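Blood group a-and b-cleaving endo-beta-galactosidase (Streptococcus pneumoniae, PDB 2YGL) cleaves blood group A and B antigens as a family 98 glycoside hydrolase, its tandem CBM51 modules probably binding the carbohydrate. Local coordinates at residues A[108-112]-A[113-117]. Sequence-based numbering, arbitrary orientation.
Sequences IEIDG and KVVYS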
loop_
_atom_site.group_PDB
_atom_site.type_symbol
_atom_site.label_atom_id
_atom_site.label_comp_id
_atom_site.label_asym_id
_atom_site.label_seq_id
_atom_site.Cartn_x
_atom_site.Cartn_y
_atom_site.Cartn_z
ATOM N N ILE A 108 18.586 1.668 -16.045
ATOM C CA ILE A 108 17.270 1.248 -15.582
ATOM C C ILE A 108 16.254 2.265 -16.089
ATOM O O ILE A 108 16.432 3.476 -15.922
ATOM C CB ILE A 108 17.195 1.104 -14.038
ATOM C CG1 ILE A 108 18.278 0.142 -13.515
ATOM C CG2 ILE A 108 15.793 0.662 -13.592
ATOM C CD1 ILE A 108 18.177 -1.305 -14.023
ATOM N N GLU A 109 15.204 1.756 -16.725
ATOM C CA GLU A 109 14.190 2.582 -17.360
ATOM C C GLU A 109 12.811 2.225 -16.816
ATOM O O GLU A 109 12.484 1.045 -16.669
ATOM C CB GLU A 109 14.237 2.363 -18.875
ATOM C CG GLU A 109 13.329 3.259 -19.701
ATOM C CD GLU A 109 13.542 3.073 -21.195
ATOM O OE1 GLU A 109 14.661 3.341 -21.681
ATOM O OE2 GLU A 109 12.589 2.657 -21.885
ATOM N N ILE A 110 12.020 3.249 -16.502
ATOM C CA ILE A 110 10.624 3.061 -16.102
ATOM C C ILE A 110 9.716 3.888 -17.009
ATOM O O ILE A 110 9.833 5.117 -17.062
ATOM C CB ILE A 110 10.372 3.431 -14.614
ATOM C CG1 ILE A 110 11.202 2.541 -13.682
ATOM C CG2 ILE A 110 8.879 3.317 -14.278
ATOM C CD1 ILE A 110 11.258 3.022 -12.238
ATOM N N ASP A 111 8.830 3.196 -17.726
ATOM C CA ASP A 111 7.854 3.818 -18.633
ATOM C C ASP A 111 8.463 4.857 -19.583
ATOM O O ASP A 111 7.930 5.957 -19.743
ATOM C CB ASP A 111 6.682 4.420 -17.840
ATOM C CG ASP A 111 5.942 3.388 -17.003
ATOM O OD1 ASP A 111 5.815 2.223 -17.438
ATOM O OD2 ASP A 111 5.474 3.750 -15.904
ATOM N N GLY A 112 9.584 4.500 -20.203
ATOM C CA GLY A 112 10.248 5.362 -21.178
ATOM C C GLY A 112 11.229 6.362 -20.591
ATOM O O GLY A 112 11.909 7.072 -21.334
ATOM N N LYS A 113 11.302 6.418 -19.263
ATOM C CA LYS A 113 12.194 7.346 -18.566
ATOM C C LYS A 113 13.398 6.629 -17.962
ATOM O O LYS A 113 13.239 5.699 -17.171
ATOM C CB LYS A 113 11.436 8.092 -17.458
ATOM C CG LYS A 113 10.928 9.481 -17.832
ATOM C CD LYS A 113 9.716 9.429 -18.749
ATOM C CE LYS A 113 9.112 10.809 -18.931
ATOM N NZ LYS A 113 7.978 10.780 -19.892
ATOM N N VAL A 114 14.597 7.073 -18.333
ATOM C CA VAL A 114 15.828 6.573 -17.723
ATOM C C VAL A 114 15.889 7.055 -16.275
ATOM O O VAL A 114 16.011 8.255 -16.016
ATOM C CB VAL A 114 17.093 7.028 -18.501
ATOM C CG1 VAL A 114 18.365 6.601 -17.773
ATOM C CG2 VAL A 114 17.077 6.474 -19.921
ATOM N N VAL A 115 15.786 6.117 -15.340
ATOM C CA VAL A 115 15.797 6.455 -13.913
ATOM C C VAL A 115 17.153 6.188 -13.255
ATOM O O VAL A 115 17.421 6.663 -12.150
ATOM C CB VAL A 115 14.636 5.781 -13.131
ATOM C CG1 VAL A 115 13.299 6.391 -13.546
ATOM C CG2 VAL A 115 14.635 4.265 -13.324
ATOM N N TYR A 116 17.995 5.427 -13.950
ATOM C CA TYR A 116 19.394 5.252 -13.575
ATOM C C TYR A 116 20.251 5.011 -14.814
ATOM O O TYR A 116 19.856 4.279 -15.723
ATOM C CB TYR A 116 19.583 4.102 -12.575
ATOM C CG TYR A 116 21.042 3.734 -12.368
ATOM C CD1 TYR A 116 21.670 2.798 -13.194
ATOM C CD2 TYR A 116 21.799 4.340 -11.368
ATOM C CE1 TYR A 116 23.012 2.470 -13.020
ATOM C CE2 TYR A 116 23.141 4.018 -11.187
ATOM C CZ TYR A 116 23.737 3.083 -12.018
ATOM O OH TYR A 116 25.059 2.758 -11.846
ATOM N N SER A 117 21.427 5.631 -14.830
ATOM C CA SER A 117 22.435 5.365 -15.848
ATOM C C SER A 117 23.809 5.288 -15.199
ATOM O O SER A 117 24.159 6.129 -14.371
ATOM C CB SER A 117 22.423 6.446 -16.930
ATOM O OG SER A 117 23.384 6.162 -17.932
#
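I110 and K113 close a two-residue β-hairpin at the edge of a five-stranded antiparallel sheet in the first of the two CBM51 modules, and a classic bulge opposite I108 interrupts the pairing a few residues on. D111 and G112 form the corners of a type I′ turn. G112 has a positive phi (87°), at which a side chain would be jammed against the preceding carbonyl oxygen. I110 N gives a 2.8 Å bond to K113 O, and K113 N returns one to I110 O from well above the carbonyl plane. At the bulge, I108 O accepts two amides: V115 N lies in its carbonyl plane at 2.8 Å, while Y116 N is farther, at 3.2 Å. I108 N completes the set by donating to Y116 O.

The extra residue brings the V115 side chain over I108 and I110. With CG1 anti to the carbonyl carbon (chi1 -69°), V115 CG2 falls between the backbone N and the carbonyl carbon, 3.8 Å from I108 CG2 and equally far from I110 CD1; the I110 side chain meets that of V115 at about a right angle. Beyond it, Y116 CB packs against I108 CB at 4.1 Å. E109, on the other face with V114, runs its CG past K113 O (3.5 Å) and ends in a salt bridge with K149.

Strand 105-110 is flanked on its other side by strand 145-151, where E109 pairs with S147; at the start of that strand the D111 carboxylate receives the backbone amides of K144, just before it, and K145. I108 and Y116 rest on I135 of strand 133-138, from the module's other sheet, whereas 113-117 is an outermost strand.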